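Local structure of probable polyketide synthase 1 (Dictyostelium discoideum, 2H84) at residues I54-R67 against G197-G209. The protein is probably a type I/III hybrid polyketide synthase, this chain being its C-terminal type III domain for polyketide extension and cyclisation, and produces acylpyrones in vitro. Sequence-based numbering, arbitrary orientation.
Sequences IFEQSQIKTRHLVR and GDQMVASSIFADG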
ATOM      1  N   ILE A  54      -8.614   7.258  32.520  1.00 25.50           N
ATOM      2  CA  ILE A  54      -8.781   6.691  31.184  1.00 23.99           C
ATOM      3  C   ILE A  54      -8.372   5.223  31.129  1.00 24.32           C
ATOM      4  O   ILE A  54      -9.075   4.410  30.536  1.00 25.47           O
ATOM      5  CB  ILE A  54      -7.961   7.498  30.155  1.00 21.74           C
ATOM      6  CG1 ILE A  54      -8.667   8.817  29.865  1.00 20.89           C
ATOM      7  CG2 ILE A  54      -7.759   6.696  28.887  1.00 20.81           C
ATOM      8  CD1 ILE A  54      -7.859   9.761  29.014  1.00 21.78           C
ATOM      9  N   PHE A  55      -7.239   4.885  31.736  1.00 23.63           N
ATOM     10  CA  PHE A  55      -6.789   3.500  31.748  1.00 23.83           C
ATOM     11  C   PHE A  55      -7.822   2.628  32.432  1.00 24.06           C
ATOM     12  O   PHE A  55      -8.281   1.634  31.872  1.00 23.93           O
ATOM     13  CB  PHE A  55      -5.447   3.367  32.471  1.00 22.77           C
ATOM     14  CG  PHE A  55      -4.262   3.616  31.588  1.00 21.37           C
ATOM     15  CD1 PHE A  55      -4.015   4.882  31.081  1.00 20.36           C
ATOM     16  CD2 PHE A  55      -3.438   2.565  31.195  1.00 20.55           C
ATOM     17  CE1 PHE A  55      -2.955   5.099  30.207  1.00 20.11           C
ATOM     18  CE2 PHE A  55      -2.375   2.772  30.320  1.00 18.74           C
ATOM     19  CZ  PHE A  55      -2.140   4.036  29.819  1.00 18.62           C
ATOM     20  N   GLU A  56      -8.185   3.014  33.649  1.00 25.41           N
ATOM     21  CA  GLU A  56      -9.173   2.278  34.418  1.00 26.29           C
ATOM     22  C   GLU A  56     -10.419   2.011  33.579  1.00 26.50           C
ATOM     23  O   GLU A  56     -10.828   0.859  33.424  1.00 26.38           O
ATOM     24  CB  GLU A  56      -9.537   3.065  35.678  1.00 26.36           C
ATOM     25  CG  GLU A  56      -8.579   2.846  36.843  1.00 25.40           C
ATOM     26  CD  GLU A  56      -8.463   4.065  37.752  1.00 26.66           C
ATOM     27  OE1 GLU A  56      -9.464   4.808  37.910  1.00 26.61           O
ATOM     28  OE2 GLU A  56      -7.368   4.275  38.320  1.00 24.68           O
ATOM     29  N   GLN A  57     -11.008   3.066  33.022  1.00 26.99           N
ATOM     30  CA  GLN A  57     -12.209   2.899  32.209  1.00 28.89           C
ATOM     31  C   GLN A  57     -11.972   2.353  30.810  1.00 28.99           C
ATOM     32  O   GLN A  57     -12.885   2.358  29.986  1.00 29.39           O
ATOM     33  CB  GLN A  57     -12.994   4.214  32.099  1.00 30.27           C
ATOM     34  CG  GLN A  57     -14.201   4.261  33.040  1.00 34.19           C
ATOM     35  CD  GLN A  57     -15.013   2.962  33.000  1.00 37.67           C
ATOM     36  OE1 GLN A  57     -15.956   2.814  32.219  1.00 39.52           O
ATOM     37  NE2 GLN A  57     -14.637   2.013  33.839  1.00 37.58           N
ATOM     38  N   SER A  58     -10.767   1.857  30.546  1.00 29.24           N
ATOM     39  CA  SER A  58     -10.430   1.320  29.227  1.00 29.21           C
ATOM     40  C   SER A  58     -10.923  -0.108  29.019  1.00 29.84           C
ATOM     41  O   SER A  58     -11.137  -0.534  27.884  1.00 29.57           O
ATOM     42  CB  SER A  58      -8.912   1.349  29.009  1.00 28.88           C
ATOM     43  OG  SER A  58      -8.258   0.369  29.789  1.00 24.27           O
ATOM     44  N   GLN A  59     -11.083  -0.842  30.118  1.00 30.40           N
ATOM     45  CA  GLN A  59     -11.535  -2.232  30.068  1.00 30.49           C
ATOM     46  C   GLN A  59     -10.547  -3.183  29.402  1.00 30.10           C
ATOM     47  O   GLN A  59     -10.939  -4.250  28.936  1.00 30.45           O
ATOM     48  CB  GLN A  59     -12.869  -2.339  29.342  1.00 31.82           C
ATOM     49  CG  GLN A  59     -14.057  -1.893  30.158  1.00 35.15           C
ATOM     50  CD  GLN A  59     -15.318  -1.807  29.327  1.00 37.07           C
ATOM     51  OE1 GLN A  59     -15.677  -2.754  28.631  1.00 38.37           O
ATOM     52  NE2 GLN A  59     -15.998  -0.666  29.393  1.00 37.91           N
ATOM     53  N   ILE A  60      -9.277  -2.796  29.343  1.00 28.78           N
ATOM     54  CA  ILE A  60      -8.260  -3.651  28.752  1.00 27.27           C
ATOM     55  C   ILE A  60      -7.465  -4.257  29.895  1.00 27.81           C
ATOM     56  O   ILE A  60      -7.075  -3.554  30.826  1.00 28.19           O
ATOM     57  CB  ILE A  60      -7.322  -2.859  27.833  1.00 26.34           C
ATOM     58  CG1 ILE A  60      -8.107  -2.360  26.619  1.00 25.06           C
ATOM     59  CG2 ILE A  60      -6.152  -3.729  27.408  1.00 25.68           C
ATOM     60  CD1 ILE A  60      -7.289  -1.579  25.627  1.00 24.52           C
ATOM     61  N   LYS A  61      -7.233  -5.564  29.828  1.00 28.28           N
ATOM     62  CA  LYS A  61      -6.506  -6.260  30.881  1.00 28.77           C
ATOM     63  C   LYS A  61      -5.016  -6.341  30.608  1.00 27.87           C
ATOM     64  O   LYS A  61      -4.210  -6.131  31.509  1.00 27.62           O
ATOM     65  CB  LYS A  61      -7.078  -7.665  31.062  1.00 31.86           C
ATOM     66  CG  LYS A  61      -6.961  -8.192  32.478  1.00 36.70           C
ATOM     67  CD  LYS A  61      -7.976  -9.297  32.740  1.00 38.86           C
ATOM     68  CE  LYS A  61      -8.070  -9.572  34.228  1.00 39.99           C
ATOM     69  NZ  LYS A  61      -8.902 -10.745  34.550  1.00 41.27           N
ATOM     70  N   THR A  62      -4.656  -6.648  29.364  1.00 27.22           N
ATOM     71  CA  THR A  62      -3.254  -6.754  28.958  1.00 24.75           C
ATOM     72  C   THR A  62      -3.012  -6.295  27.522  1.00 23.22           C
ATOM     73  O   THR A  62      -3.934  -6.227  26.704  1.00 22.95           O
ATOM     74  CB  THR A  62      -2.730  -8.209  29.057  1.00 24.72           C
ATOM     75  OG1 THR A  62      -3.620  -9.087  28.353  1.00 24.92           O
ATOM     76  CG2 THR A  62      -2.617  -8.649  30.497  1.00 24.31           C
ATOM     77  N   ARG A  63      -1.749  -5.990  27.235  1.00 21.05           N
ATOM     78  CA  ARG A  63      -1.305  -5.559  25.917  1.00 18.28           C
ATOM     79  C   ARG A  63       0.137  -6.013  25.721  1.00 18.05           C
ATOM     80  O   ARG A  63       0.887  -6.158  26.691  1.00 17.35           O
ATOM     81  CB  ARG A  63      -1.366  -4.034  25.782  1.00 15.65           C
ATOM     82  CG  ARG A  63      -2.733  -3.477  25.449  1.00 14.52           C
ATOM     83  CD  ARG A  63      -2.650  -1.989  25.169  1.00 14.75           C
ATOM     84  NE  ARG A  63      -2.302  -1.222  26.364  1.00 17.75           N
ATOM     85  CZ  ARG A  63      -1.756  -0.009  26.342  1.00 16.67           C
ATOM     86  NH1 ARG A  63      -1.487   0.584  25.187  1.00 17.39           N
ATOM     87  NH2 ARG A  63      -1.483   0.618  27.472  1.00 15.61           N
ATOM     88  N   HIS A  64       0.513  -6.256  24.468  1.00 17.92           N
ATOM     89  CA  HIS A  64       1.879  -6.654  24.135  1.00 17.16           C
ATOM     90  C   HIS A  64       2.520  -5.439  23.469  1.00 16.32           C
ATOM     91  O   HIS A  64       1.970  -4.870  22.524  1.00 17.03           O
ATOM     92  CB  HIS A  64       1.858  -7.856  23.196  1.00 16.83           C
ATOM     93  CG  HIS A  64       1.317  -9.095  23.833  1.00 17.15           C
ATOM     94  ND1 HIS A  64       2.129 -10.066  24.381  1.00 16.94           N
ATOM     95  CD2 HIS A  64       0.045  -9.502  24.052  1.00 16.02           C
ATOM     96  CE1 HIS A  64       1.380 -11.017  24.908  1.00 15.02           C
ATOM     97  NE2 HIS A  64       0.111 -10.698  24.724  1.00 15.17           N
ATOM     98  N   LEU A  65       3.680  -5.032  23.964  1.00 14.90           N
ATOM     99  CA  LEU A  65       4.322  -3.843  23.427  1.00 14.57           C
ATOM    100  C   LEU A  65       5.804  -4.001  23.154  1.00 15.68           C
ATOM    101  O   LEU A  65       6.540  -4.493  24.000  1.00 17.39           O
ATOM    102  CB  LEU A  65       4.132  -2.680  24.403  1.00 11.20           C
ATOM    103  CG  LEU A  65       2.744  -2.448  24.994  1.00  7.61           C
ATOM    104  CD1 LEU A  65       2.856  -1.457  26.123  1.00  7.04           C
ATOM    105  CD2 LEU A  65       1.799  -1.955  23.935  1.00  6.21           C
ATOM    106  N   VAL A  66       6.238  -3.565  21.973  1.00 15.38           N
ATOM    107  CA  VAL A  66       7.643  -3.627  21.616  1.00 14.53           C
ATOM    108  C   VAL A  66       8.333  -2.683  22.595  1.00 14.99           C
ATOM    109  O   VAL A  66       9.473  -2.914  22.988  1.00 16.85           O
ATOM    110  CB  VAL A  66       7.872  -3.158  20.158  1.00 15.36           C
ATOM    111  CG1 VAL A  66       9.358  -2.978  19.879  1.00 15.22           C
ATOM    112  CG2 VAL A  66       7.294  -4.174  19.198  1.00 13.95           C
ATOM    113  N   ARG A  67       7.635  -1.619  22.993  1.00 13.58           N
ATOM    114  CA  ARG A  67       8.185  -0.674  23.960  1.00 13.71           C
ATOM    115  C   ARG A  67       7.402  -0.788  25.259  1.00 13.12           C
ATOM    116  O   ARG A  67       6.299  -0.273  25.376  1.00 12.38           O
ATOM    117  CB  ARG A  67       8.109   0.767  23.452  1.00 14.05           C
ATOM    118  CG  ARG A  67       8.654   1.790  24.453  1.00 12.34           C
ATOM    119  CD  ARG A  67       8.818   3.166  23.834  1.00 11.06           C
ATOM    120  NE  ARG A  67       9.241   4.156  24.821  1.00 10.78           N
ATOM    121  CZ  ARG A  67      10.178   5.071  24.590  1.00 12.28           C
ATOM    122  NH1 ARG A  67      10.780   5.109  23.413  1.00 14.98           N
ATOM    123  NH2 ARG A  67      10.528   5.947  25.520  1.00 10.87           N
ATOM    124  N   GLY A 197      -6.980  14.746  25.202  1.00 29.17           N
ATOM    125  CA  GLY A 197      -7.419  13.425  25.566  1.00 26.56           C
ATOM    126  C   GLY A 197      -7.076  12.324  24.606  1.00 25.21           C
ATOM    127  O   GLY A 197      -6.700  11.268  25.088  1.00 25.50           O
ATOM    128  N   ASP A 198      -7.217  12.524  23.293  1.00 23.63           N
ATOM    129  CA  ASP A 198      -6.943  11.447  22.345  1.00 22.45           C
ATOM    130  C   ASP A 198      -5.540  10.881  22.514  1.00 22.42           C
ATOM    131  O   ASP A 198      -5.297   9.705  22.230  1.00 21.37           O
ATOM    132  CB  ASP A 198      -7.170  11.922  20.899  1.00 21.48           C
ATOM    133  CG  ASP A 198      -6.270  13.085  20.506  1.00 21.04           C
ATOM    134  OD1 ASP A 198      -5.767  13.799  21.397  1.00 19.89           O
ATOM    135  OD2 ASP A 198      -6.077  13.284  19.290  1.00 21.08           O
ATOM    136  N   GLN A 199      -4.616  11.720  22.977  1.00 22.12           N
ATOM    137  CA  GLN A 199      -3.240  11.286  23.198  1.00 21.73           C
ATOM    138  C   GLN A 199      -3.209  10.289  24.360  1.00 21.82           C
ATOM    139  O   GLN A 199      -2.591   9.222  24.259  1.00 21.28           O
ATOM    140  CB  GLN A 199      -2.350  12.495  23.500  1.00 20.90           C
ATOM    141  CG  GLN A 199      -1.141  12.583  22.595  1.00 21.06           C
ATOM    142  CD  GLN A 199      -1.494  12.600  21.119  1.00 21.87           C
ATOM    143  OE1 GLN A 199      -0.667  12.260  20.279  1.00 25.73           O
ATOM    144  NE2 GLN A 199      -2.715  13.008  20.795  1.00 22.13           N
ATOM    145  N   MET A 200      -3.891  10.640  25.454  1.00 21.99           N
ATOM    146  CA  MET A 200      -3.985   9.786  26.637  1.00 21.98           C
ATOM    147  C   MET A 200      -4.687   8.470  26.276  1.00 21.66           C
ATOM    148  O   MET A 200      -4.214   7.388  26.628  1.00 19.98           O
ATOM    149  CB  MET A 200      -4.769  10.497  27.746  1.00 22.60           C
ATOM    150  CG  MET A 200      -4.237  11.880  28.087  1.00 25.45           C
ATOM    151  SD  MET A 200      -4.858  12.575  29.648  1.00 26.54           S
ATOM    152  CE  MET A 200      -6.322  13.383  29.121  1.00 28.46           C
ATOM    153  N   VAL A 201      -5.812   8.574  25.572  1.00 22.05           N
ATOM    154  CA  VAL A 201      -6.582   7.403  25.153  1.00 22.17           C
ATOM    155  C   VAL A 201      -5.713   6.448  24.341  1.00 22.98           C
ATOM    156  O   VAL A 201      -5.598   5.256  24.656  1.00 22.91           O
ATOM    157  CB  VAL A 201      -7.799   7.786  24.261  1.00 20.63           C
ATOM    158  CG1 VAL A 201      -8.567   6.526  23.878  1.00 19.01           C
ATOM    159  CG2 VAL A 201      -8.703   8.774  24.981  1.00 19.90           C
ATOM    160  N   ALA A 202      -5.106   6.996  23.292  1.00 23.17           N
ATOM    161  CA  ALA A 202      -4.264   6.221  22.398  1.00 23.18           C
ATOM    162  C   ALA A 202      -3.210   5.458  23.183  1.00 22.70           C
ATOM    163  O   ALA A 202      -2.888   4.318  22.858  1.00 23.33           O
ATOM    164  CB  ALA A 202      -3.608   7.139  21.378  1.00 22.88           C
ATOM    165  N   SER A 203      -2.690   6.079  24.231  1.00 22.29           N
ATOM    166  CA  SER A 203      -1.670   5.429  25.043  1.00 22.19           C
ATOM    167  C   SER A 203      -2.282   4.368  25.943  1.00 21.94           C
ATOM    168  O   SER A 203      -1.561   3.604  26.584  1.00 21.78           O
ATOM    169  CB  SER A 203      -0.929   6.451  25.913  1.00 22.89           C
ATOM    170  OG  SER A 203      -1.743   6.911  26.982  1.00 21.54           O
ATOM    171  N   SER A 204      -3.610   4.316  25.995  1.00 21.08           N
ATOM    172  CA  SER A 204      -4.266   3.333  26.841  1.00 20.30           C
ATOM    173  C   SER A 204      -4.835   2.141  26.075  1.00 19.44           C
ATOM    174  O   SER A 204      -5.022   1.072  26.659  1.00 20.38           O
ATOM    175  CB  SER A 204      -5.391   3.986  27.646  1.00 20.38           C
ATOM    176  OG  SER A 204      -6.529   4.192  26.834  1.00 20.65           O
ATOM    177  N   ILE A 205      -5.087   2.305  24.777  1.00 16.63           N
ATOM    178  CA  ILE A 205      -5.678   1.219  23.996  1.00 14.62           C
ATOM    179  C   ILE A 205      -4.866   0.537  22.895  1.00 13.36           C
ATOM    180  O   ILE A 205      -5.130  -0.629  22.565  1.00 12.08           O
ATOM    181  CB  ILE A 205      -6.977   1.676  23.353  1.00 14.54           C
ATOM    182  CG1 ILE A 205      -6.685   2.783  22.337  1.00 14.93           C
ATOM    183  CG2 ILE A 205      -7.918   2.180  24.423  1.00 16.90           C
ATOM    184  CD1 ILE A 205      -7.900   3.207  21.524  1.00 14.25           C
ATOM    185  N   PHE A 206      -3.894   1.241  22.320  1.00 11.29           N
ATOM    186  CA  PHE A 206      -3.093   0.662  21.233  1.00  8.84           C
ATOM    187  C   PHE A 206      -2.000  -0.289  21.687  1.00  6.98           C
ATOM    188  O   PHE A 206      -1.374  -0.086  22.718  1.00  5.33           O
ATOM    189  CB  PHE A 206      -2.466   1.764  20.368  1.00  7.99           C
ATOM    190  CG  PHE A 206      -3.469   2.582  19.590  1.00  6.66           C
ATOM    191  CD1 PHE A 206      -4.253   1.994  18.597  1.00  6.32           C
ATOM    192  CD2 PHE A 206      -3.629   3.942  19.854  1.00  6.71           C
ATOM    193  CE1 PHE A 206      -5.177   2.749  17.869  1.00  5.73           C
ATOM    194  CE2 PHE A 206      -4.548   4.714  19.137  1.00  6.33           C
ATOM    195  CZ  PHE A 206      -5.327   4.113  18.143  1.00  8.04           C
ATOM    196  N   ALA A 207      -1.784  -1.330  20.897  1.00  7.28           N
ATOM    197  CA  ALA A 207      -0.766  -2.336  21.185  1.00  9.45           C
ATOM    198  C   ALA A 207      -0.153  -2.788  19.858  1.00  9.93           C
ATOM    199  O   ALA A 207      -0.602  -2.362  18.785  1.00  9.88           O
ATOM    200  CB  ALA A 207      -1.390  -3.534  21.918  1.00 10.38           C
ATOM    201  N   ASP A 208       0.861  -3.652  19.935  1.00  8.63           N
ATOM    202  CA  ASP A 208       1.543  -4.149  18.737  1.00  8.21           C
ATOM    203  C   ASP A 208       1.291  -5.624  18.484  1.00  7.50           C
ATOM    204  O   ASP A 208       1.123  -6.406  19.419  1.00  7.95           O
ATOM    205  CB  ASP A 208       3.049  -3.932  18.854  1.00  7.86           C
ATOM    206  CG  ASP A 208       3.391  -2.621  19.493  1.00  7.79           C
ATOM    207  OD1 ASP A 208       2.774  -1.603  19.118  1.00  9.52           O
ATOM    208  OD2 ASP A 208       4.280  -2.621  20.362  1.00  5.84           O
ATOM    209  N   GLY A 209       1.286  -6.008  17.214  1.00  6.56           N
ATOM    210  CA  GLY A 209       1.053  -7.399  16.885  1.00  6.88           C
ATOM    211  C   GLY A 209       1.099  -7.664  15.395  1.00  8.10           C
ATOM    212  O   GLY A 209       1.155  -6.733  14.580  1.00  8.18           O
TER
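Arg63 reaches the C-terminal end of helix 197-205 and binds carbonyl oxygens there. Its NH1 donates to Phe206 O at 2.6 Å, near the guanidinium plane. NH2 donates to Ser203 O at 3.1 Å, tilted from that plane. Ser204 O lies over one face of the group. The side chain bends at chi3 (-67°), turning the guanidinium toward these carbonyls. Alanine in place of Arg63 would probably cost Ser203 O and Phe206 O these donors and hold the helix end less firmly. Asp208 N donates to His64 O at 3.1 Å, and Asp208 OD2 accepts from Val66 N at 2.7 Å, both nearly straight. These bonds join residues 64-66 to the residue just before strand 209-216, within the thiolase fold of the chalcone synthase family. Phe206 CB points away from segment 54-67, its side chain about 5 Å from that of Cys157, the predicted active-site residue. In the helix's last turn, Ser204 CB makes a CH-pi contact over the Phe55 ring, 3.8 Å from its centroid. Ile54 sits as a knob among Gly197, Met200, Val201 and Ser204, with CD1 on Met200 CB and CG2 on Ser204 OG. Ser188 OG also bonds Asp208 OD2, and Leu33 and Phe191 touch Arg63.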